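Bacterial leucyl aminopeptidase (PDB 6ESL) probably removes amino-terminal residues from peptides as a two-zinc, type II-secreted aminopeptidase that serves nutrient acquisition by Legionella pneumophila inside amoebas. Local coordinates at residues T136-T141 with D366-L371; S142-S147 with D214-G219. All blocks are in the same frame, centred on the assembly; numbering follows the deposited sequence.

Contact 1 of 2, residues T136-T141 with D366-L371; sequences TLTHMT and DKMDLL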
ATOM      1  N   THR B 136     -19.604  23.718  14.486  1.00 36.90           N
ATOM      2  CA  THR B 136     -18.592  23.143  15.393  1.00 35.47           C
ATOM      3  C   THR B 136     -17.249  23.819  15.231  1.00 34.17           C
ATOM      4  O   THR B 136     -16.560  24.187  16.198  1.00 33.20           O
ATOM      5  CB  THR B 136     -18.495  21.639  15.174  1.00 34.24           C
ATOM      6  OG1 THR B 136     -19.753  21.047  15.489  1.00 33.82           O
ATOM      7  CG2 THR B 136     -17.423  21.014  16.061  1.00 33.17           C
ATOM      8  N   LEU B 137     -16.853  24.002  13.994  1.00 35.06           N
ATOM      9  CA  LEU B 137     -15.580  24.660  13.637  1.00 33.82           C
ATOM     10  C   LEU B 137     -15.555  26.144  14.077  1.00 34.59           C
ATOM     11  O   LEU B 137     -14.532  26.693  14.561  1.00 32.04           O
ATOM     12  CB  LEU B 137     -15.337  24.506  12.161  1.00 32.89           C
ATOM     13  CG  LEU B 137     -13.945  24.959  11.716  1.00 34.49           C
ATOM     14  CD1 LEU B 137     -12.788  24.331  12.432  1.00 34.22           C
ATOM     15  CD2 LEU B 137     -13.821  24.643  10.256  1.00 36.40           C
ATOM     16  N   THR B 138     -16.701  26.790  13.920  1.00 33.87           N
ATOM     17  CA  THR B 138     -16.845  28.159  14.428  1.00 36.04           C
ATOM     18  C   THR B 138     -16.545  28.177  15.905  1.00 34.94           C
ATOM     19  O   THR B 138     -15.743  28.966  16.353  1.00 34.42           O
ATOM     20  CB  THR B 138     -18.225  28.720  14.064  1.00 36.39           C
ATOM     21  OG1 THR B 138     -18.271  28.795  12.621  1.00 37.62           O
ATOM     22  CG2 THR B 138     -18.514  30.133  14.721  1.00 38.04           C
ATOM     23  N   HIS B 139     -17.162  27.288  16.651  1.00 37.25           N
ATOM     24  CA  HIS B 139     -16.928  27.300  18.103  1.00 38.86           C
ATOM     25  C   HIS B 139     -15.474  26.931  18.415  1.00 36.62           C
ATOM     26  O   HIS B 139     -14.774  27.617  19.171  1.00 36.48           O
ATOM     27  CB  HIS B 139     -17.851  26.310  18.761  1.00 43.18           C
ATOM     28  CG  HIS B 139     -17.798  26.390  20.254  1.00 48.10           C
ATOM     29  ND1 HIS B 139     -16.837  25.715  20.993  1.00 49.52           N
ATOM     30  CD2 HIS B 139     -18.505  27.142  21.137  1.00 47.10           C
ATOM     31  CE1 HIS B 139     -16.983  26.029  22.269  1.00 48.65           C
ATOM     32  NE2 HIS B 139     -17.988  26.872  22.381  1.00 47.91           N
ATOM     33  N   MET B 140     -14.944  25.872  17.784  1.00 35.41           N
ATOM     34  CA  MET B 140     -13.568  25.423  18.160  1.00 34.12           C
ATOM     35  C   MET B 140     -12.574  26.508  17.863  1.00 31.60           C
ATOM     36  O   MET B 140     -11.704  26.756  18.682  1.00 31.58           O
ATOM     37  CB  MET B 140     -13.166  24.151  17.417  1.00 35.41           C
ATOM     38  CG  MET B 140     -13.868  22.922  17.946  1.00 39.14           C
ATOM     39  SD  MET B 140     -13.146  21.376  17.328  1.00 38.36           S
ATOM     40  CE  MET B 140     -11.589  21.242  18.226  1.00 37.53           C
ATOM     41  N   THR B 141     -12.716  27.181  16.723  1.00 30.81           N
ATOM     42  CA  THR B 141     -11.740  28.209  16.355  1.00 32.38           C
ATOM     43  C   THR B 141     -11.857  29.518  17.164  1.00 34.84           C
ATOM     44  O   THR B 141     -10.999  30.377  17.070  1.00 36.40           O
ATOM     45  CB  THR B 141     -11.777  28.551  14.874  1.00 32.97           C
ATOM     46  OG1 THR B 141     -13.099  29.046  14.472  1.00 33.58           O
ATOM     47  CG2 THR B 141     -11.419  27.330  13.983  1.00 31.56           C
ATOM     48  N   ASP B 366      -4.346  30.300  10.294  1.00 29.96           N
ATOM     49  CA  ASP B 366      -4.980  29.035  10.016  1.00 28.66           C
ATOM     50  C   ASP B 366      -6.427  29.232  10.390  1.00 28.58           C
ATOM     51  O   ASP B 366      -6.901  28.774  11.368  1.00 27.60           O
ATOM     52  CB  ASP B 366      -4.327  27.849  10.747  1.00 28.22           C
ATOM     53  CG  ASP B 366      -5.000  26.507  10.454  1.00 27.62           C
ATOM     54  OD1 ASP B 366      -5.870  26.403   9.600  1.00 28.79           O
ATOM     55  OD2 ASP B 366      -4.685  25.555  11.112  1.00 28.97           O
ATOM     56  N   LYS B 367      -7.107  29.907   9.480  1.00 30.28           N
ATOM     57  CA  LYS B 367      -8.488  30.297   9.632  1.00 33.36           C
ATOM     58  C   LYS B 367      -9.498  29.580   8.760  1.00 32.57           C
ATOM     59  O   LYS B 367      -9.227  29.207   7.666  1.00 29.11           O
ATOM     60  CB  LYS B 367      -8.624  31.794   9.386  1.00 37.89           C
ATOM     61  CG  LYS B 367      -7.958  32.663  10.419  1.00 42.13           C
ATOM     62  CD  LYS B 367      -8.074  34.123  10.089  1.00 45.72           C
ATOM     63  CE  LYS B 367      -6.991  34.909  10.770  1.00 50.77           C
ATOM     64  NZ  LYS B 367      -6.957  36.344  10.413  1.00 53.81           N
ATOM     65  N   MET B 368     -10.718  29.585   9.251  1.00 32.96           N
ATOM     66  CA  MET B 368     -11.860  28.923   8.688  1.00 35.24           C
ATOM     67  C   MET B 368     -12.167  29.326   7.239  1.00 34.61           C
ATOM     68  O   MET B 368     -12.510  28.520   6.412  1.00 32.70           O
ATOM     69  CB  MET B 368     -13.010  29.398   9.515  1.00 36.72           C
ATOM     70  CG  MET B 368     -12.985  28.919  10.888  1.00 39.41           C
ATOM     71  SD  MET B 368     -14.342  29.616  11.781  1.00 39.27           S
ATOM     72  CE  MET B 368     -15.565  28.661  10.993  1.00 38.55           C
ATOM     73  N   ASP B 369     -11.988  30.592   6.941  1.00 36.65           N
ATOM     74  CA  ASP B 369     -12.249  31.154   5.634  1.00 41.19           C
ATOM     75  C   ASP B 369     -11.384  30.653   4.502  1.00 39.98           C
ATOM     76  O   ASP B 369     -11.729  30.854   3.381  1.00 40.59           O
ATOM     77  CB  ASP B 369     -12.295  32.665   5.690  1.00 47.77           C
ATOM     78  CG  ASP B 369     -13.520  33.162   6.391  1.00 54.17           C
ATOM     79  OD1 ASP B 369     -14.456  32.393   6.587  1.00 57.98           O
ATOM     80  OD2 ASP B 369     -13.558  34.327   6.763  1.00 64.08           O
ATOM     81  N   LEU B 370     -10.212  30.120   4.807  1.00 37.22           N
ATOM     82  CA  LEU B 370      -9.364  29.508   3.820  1.00 37.83           C
ATOM     83  C   LEU B 370      -9.776  28.035   3.513  1.00 33.77           C
ATOM     84  O   LEU B 370      -9.272  27.465   2.613  1.00 33.45           O
ATOM     85  CB  LEU B 370      -7.918  29.644   4.251  1.00 38.79           C
ATOM     86  CG  LEU B 370      -7.490  31.079   4.531  1.00 40.35           C
ATOM     87  CD1 LEU B 370      -6.297  31.201   5.428  1.00 40.89           C
ATOM     88  CD2 LEU B 370      -7.298  31.924   3.300  1.00 45.50           C
ATOM     89  N   LEU B 371     -10.676  27.456   4.292  1.00 32.61           N
ATOM     90  CA  LEU B 371     -11.151  26.088   4.134  1.00 31.30           C
ATOM     91  C   LEU B 371     -12.340  25.892   3.195  1.00 32.03           C
ATOM     92  O   LEU B 371     -12.982  26.823   2.860  1.00 36.93           O
ATOM     93  CB  LEU B 371     -11.443  25.437   5.469  1.00 31.38           C
ATOM     94  CG  LEU B 371     -10.405  25.590   6.576  1.00 30.82           C
ATOM     95  CD1 LEU B 371     -10.851  24.872   7.820  1.00 31.19           C
ATOM     96  CD2 LEU B 371      -9.050  25.128   6.128  1.00 30.28           C
TER
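The carbonyl oxygen of L137 is gripped by two donors, both from T141: the backbone N, at 2.9 Å, in the regular helical bond, and the hydroxyl OG1, at 2.8 Å, lying in the carbonyl plane on a lone pair. T141 OG1 reaches this place because it sits between its own backbone N and carbonyl carbon (chi1 60°), so the hydroxyl folds back along helix 130-142 while CG2 stands anti to the carbonyl carbon, beside the backbone N. With the T141 proton given to L137 O, the hydroxyl oxygen faces the thioether of M368 without a hydrogen bond to it. The M368 chain runs extended as far as SD and then bends (chi3 72°), crossing T141 obliquely; SD lies 3.0 Å from T141 OG1, a close approach, and M368 CG rests 3.8 Å from T141 CG2. The bend brings M368 CE tip to tip with L137 CG at 4.1 Å. M368 CE also lies 3.2 Å from T138 OG1, a hydroxyl that hydrogen-bonds to W134 O. L137 crosses L371 obliquely, L137 CD2 meeting L371 CD1 at 3.8 Å, and M376 of helix 373-391 touches both leucines. A methionine on the 3-10 turn 368-370 is thus laid against one face of a helix, joining the loop before the C-terminal helix to helix 130-142 by apolar and thioether contacts in the alpha/beta fold of an M28 metallopeptidase.

Contact 2 of 2, residues S142-S147 with D214-G219; sequences SYYNRS and DGRMPG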
ATOM      1  N   SER B 142     -12.865  29.619  18.010  1.00 36.72           N
ATOM      2  CA  SER B 142     -13.027  30.831  18.803  1.00 39.67           C
ATOM      3  C   SER B 142     -12.291  30.749  20.102  1.00 41.30           C
ATOM      4  O   SER B 142     -12.061  31.813  20.702  1.00 39.96           O
ATOM      5  CB  SER B 142     -14.508  31.134  19.013  1.00 43.90           C
ATOM      6  OG  SER B 142     -14.925  30.319  20.071  1.00 48.45           O
ATOM      7  N   TYR B 143     -11.745  29.594  20.462  1.00 38.40           N
ATOM      8  CA  TYR B 143     -10.873  29.553  21.630  1.00 38.86           C
ATOM      9  C   TYR B 143      -9.585  30.283  21.181  1.00 37.04           C
ATOM     10  O   TYR B 143      -9.170  30.141  20.031  1.00 38.71           O
ATOM     11  CB  TYR B 143     -10.566  28.114  22.033  1.00 37.45           C
ATOM     12  CG  TYR B 143     -11.783  27.328  22.468  1.00 37.16           C
ATOM     13  CD1 TYR B 143     -12.188  27.320  23.796  1.00 38.11           C
ATOM     14  CD2 TYR B 143     -12.523  26.593  21.552  1.00 36.28           C
ATOM     15  CE1 TYR B 143     -13.299  26.603  24.200  1.00 38.81           C
ATOM     16  CE2 TYR B 143     -13.636  25.874  21.946  1.00 36.70           C
ATOM     17  CZ  TYR B 143     -14.019  25.882  23.270  1.00 39.09           C
ATOM     18  OH  TYR B 143     -15.125  25.166  23.667  1.00 38.18           O
ATOM     19  N   TYR B 144      -8.960  31.056  22.070  1.00 36.79           N
ATOM     20  CA  TYR B 144      -7.756  31.807  21.760  1.00 35.98           C
ATOM     21  C   TYR B 144      -6.695  30.819  21.183  1.00 35.06           C
ATOM     22  O   TYR B 144      -6.011  31.108  20.195  1.00 32.76           O
ATOM     23  CB  TYR B 144      -7.254  32.548  22.994  1.00 39.32           C
ATOM     24  CG  TYR B 144      -5.985  33.310  22.780  1.00 41.59           C
ATOM     25  CD1 TYR B 144      -6.026  34.540  22.129  1.00 43.89           C
ATOM     26  CD2 TYR B 144      -4.736  32.818  23.189  1.00 42.48           C
ATOM     27  CE1 TYR B 144      -4.862  35.255  21.874  1.00 44.63           C
ATOM     28  CE2 TYR B 144      -3.584  33.526  22.938  1.00 44.53           C
ATOM     29  CZ  TYR B 144      -3.672  34.756  22.287  1.00 45.06           C
ATOM     30  OH  TYR B 144      -2.570  35.466  21.962  1.00 46.37           O
ATOM     31  N   ASN B 145      -6.595  29.667  21.852  1.00 33.27           N
ATOM     32  CA  ASN B 145      -5.905  28.461  21.307  1.00 32.82           C
ATOM     33  C   ASN B 145      -6.488  27.265  22.011  1.00 33.78           C
ATOM     34  O   ASN B 145      -7.366  27.414  22.897  1.00 33.62           O
ATOM     35  CB  ASN B 145      -4.413  28.538  21.416  1.00 32.27           C
ATOM     36  CG  ASN B 145      -3.902  28.574  22.919  1.00 32.74           C
ATOM     37  OD1 ASN B 145      -4.355  27.791  23.828  1.00 34.27           O
ATOM     38  ND2 ASN B 145      -2.992  29.495  23.154  1.00 29.72           N
ATOM     39  N   ARG B 146      -6.030  26.060  21.617  1.00 31.24           N
ATOM     40  CA  ARG B 146      -6.480  24.840  22.299  1.00 29.35           C
ATOM     41  C   ARG B 146      -5.279  24.007  22.703  1.00 30.63           C
ATOM     42  O   ARG B 146      -5.320  22.757  22.688  1.00 30.44           O
ATOM     43  CB  ARG B 146      -7.440  24.114  21.397  1.00 29.32           C
ATOM     44  CG  ARG B 146      -8.568  25.008  20.771  1.00 29.38           C
ATOM     45  CD  ARG B 146      -9.507  24.164  19.938  1.00 28.23           C
ATOM     46  NE  ARG B 146      -8.878  23.481  18.747  1.00 28.27           N
ATOM     47  CZ  ARG B 146      -8.744  24.027  17.537  1.00 29.24           C
ATOM     48  NH1 ARG B 146      -9.090  25.307  17.296  1.00 31.12           N
ATOM     49  NH2 ARG B 146      -8.315  23.296  16.508  1.00 26.19           N
ATOM     50  N   SER B 147      -4.223  24.716  23.137  1.00 30.99           N
ATOM     51  CA  SER B 147      -3.022  24.116  23.649  1.00 31.59           C
ATOM     52  C   SER B 147      -3.216  23.261  24.880  1.00 33.82           C
ATOM     53  O   SER B 147      -3.903  23.675  25.838  1.00 34.20           O
ATOM     54  CB  SER B 147      -2.052  25.202  23.995  1.00 32.44           C
ATOM     55  OG  SER B 147      -0.827  24.708  24.502  1.00 32.90           O
ATOM     56  N   ASP B 214       0.570  27.069  21.177  1.00 32.48           N
ATOM     57  CA  ASP B 214       0.372  28.273  21.938  1.00 34.45           C
ATOM     58  C   ASP B 214       0.304  29.542  21.111  1.00 35.49           C
ATOM     59  O   ASP B 214       0.492  29.536  19.899  1.00 34.92           O
ATOM     60  CB  ASP B 214       1.445  28.457  23.013  1.00 37.81           C
ATOM     61  CG  ASP B 214       1.520  27.304  23.978  1.00 38.53           C
ATOM     62  OD1 ASP B 214       0.493  27.010  24.620  1.00 37.15           O
ATOM     63  OD2 ASP B 214       2.622  26.679  24.033  1.00 40.32           O
ATOM     64  N   GLY B 215      -0.023  30.669  21.789  1.00 36.79           N
ATOM     65  CA  GLY B 215      -0.310  31.908  21.044  1.00 37.22           C
ATOM     66  C   GLY B 215      -1.720  31.895  20.491  1.00 36.06           C
ATOM     67  O   GLY B 215      -2.565  31.086  20.836  1.00 35.29           O
ATOM     68  N   ARG B 216      -1.963  32.830  19.581  1.00 38.42           N
ATOM     69  CA  ARG B 216      -3.260  32.897  18.948  1.00 40.36           C
ATOM     70  C   ARG B 216      -3.300  31.903  17.809  1.00 36.40           C
ATOM     71  O   ARG B 216      -2.758  32.149  16.731  1.00 34.81           O
ATOM     72  CB  ARG B 216      -3.486  34.269  18.316  1.00 45.37           C
ATOM     73  CG  ARG B 216      -4.835  34.422  17.633  1.00 51.79           C
ATOM     74  CD  ARG B 216      -5.976  34.236  18.619  1.00 59.50           C
ATOM     75  NE  ARG B 216      -7.281  34.360  17.976  1.00 63.84           N
ATOM     76  CZ  ARG B 216      -7.954  33.344  17.449  1.00 59.22           C
ATOM     77  NH1 ARG B 216      -7.447  32.119  17.487  1.00 49.18           N
ATOM     78  NH2 ARG B 216      -9.136  33.549  16.882  1.00 62.52           N
ATOM     79  N   MET B 217      -3.950  30.776  18.054  1.00 35.09           N
ATOM     80  CA  MET B 217      -4.048  29.691  17.038  1.00 33.10           C
ATOM     81  C   MET B 217      -5.469  29.240  16.874  1.00 31.71           C
ATOM     82  O   MET B 217      -5.972  28.402  17.587  1.00 33.27           O
ATOM     83  CB  MET B 217      -3.166  28.545  17.543  1.00 33.54           C
ATOM     84  CG  MET B 217      -1.728  28.905  17.659  1.00 34.31           C
ATOM     85  SD  MET B 217      -0.919  29.000  16.064  1.00 33.66           S
ATOM     86  CE  MET B 217       0.638  29.805  16.479  1.00 36.87           C
ATOM     87  N   PRO B 218      -6.175  29.851  15.927  1.00 30.56           N
ATOM     88  CA  PRO B 218      -7.521  29.339  15.596  1.00 31.06           C
ATOM     89  C   PRO B 218      -7.557  27.858  15.173  1.00 28.66           C
ATOM     90  O   PRO B 218      -8.565  27.187  15.343  1.00 28.84           O
ATOM     91  CB  PRO B 218      -7.980  30.215  14.414  1.00 31.51           C
ATOM     92  CG  PRO B 218      -6.957  31.247  14.272  1.00 32.06           C
ATOM     93  CD  PRO B 218      -5.697  30.879  15.006  1.00 30.25           C
ATOM     94  N   GLY B 219      -6.477  27.374  14.621  1.00 27.12           N
ATOM     95  CA  GLY B 219      -6.392  25.964  14.269  1.00 26.69           C
ATOM     96  C   GLY B 219      -7.514  25.422  13.461  1.00 26.72           C
ATOM     97  O   GLY B 219      -8.035  24.368  13.750  1.00 27.45           O
TER
HETATM   98  O   HOH W   1      -8.321  27.963  18.750  1.00 27.85           O
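Two irregular loops meet here, one joining helices 130-142 and 151-170, the other leading from strand 203-209 to helix 220-239 of the M28 aminopeptidase fold; an Asx turn at N145 shapes the first. Y143 contributes its carbonyl oxygen, to which a bridging water donates; the same water donates to M217 O, 2.7 Å from the water oxygen, and weakly accepts from R146 NH1. At Y144 the backbone oxygen takes M217 N at 3.0 Å, within the carbonyl plane, and a second, weak bond from R216 NH1. The phenol ring, its CG anti to the backbone N, lies over the backbone of R216 in a CH-pi contact, R216 CA standing 4.1 Å from the ring centroid and offset toward the rim. R216 CD adds to this, 3.5 Å from Y144 CD1, with the guanidinium turned 42° from the ring. N145 then points its side chain toward the second loop, in the crowded first-torsion position (chi1 64°): ND2 reaches G215 O at 2.8 Å in the amide plane, on a lone pair of that oxygen, while OD1 takes S147 N from above its carbonyl plane, closing the Asx turn; the two bonds together hold the amide's rotation. The next residue, R146, spreads its guanidinium against two successive carbonyls: NH1 bonds P218 O at 2.8 Å and NH2 bonds G219 O at 3.0 Å, the latter almost straight at 175°. Its NE turns to M210 O, so the buried group is held on several sides. S147 sends OG, also bonded to T149 OG1, to D214 OD1 at 2.7 Å; that oxygen, in a salt bridge with K150 NZ as well, is met from above the carboxylate plane.

In the fold
The first segments of contacts 1 and 2 run on without a break from T136 to S147; the centres of the contacts are 11 Å apart, and they touch directly. M140 O lies 3.3 Å from R146 NH1, a weak hydrogen bond linking the helix of contact 1 to the arginine of contact 2, and T141 CG2 packs 3.2 Å from P218 O. The second segments also converge, D366 OD2 lying 3.6 Å from G219 CA. D366 OD1 bonds G221 N and OD2 bonds D222 N; D222 belongs to both zinc sites, so D366 probably helps to position it from the second shell. The side chain of R146 is about 8 Å from a zinc, that of L371 about 12 Å.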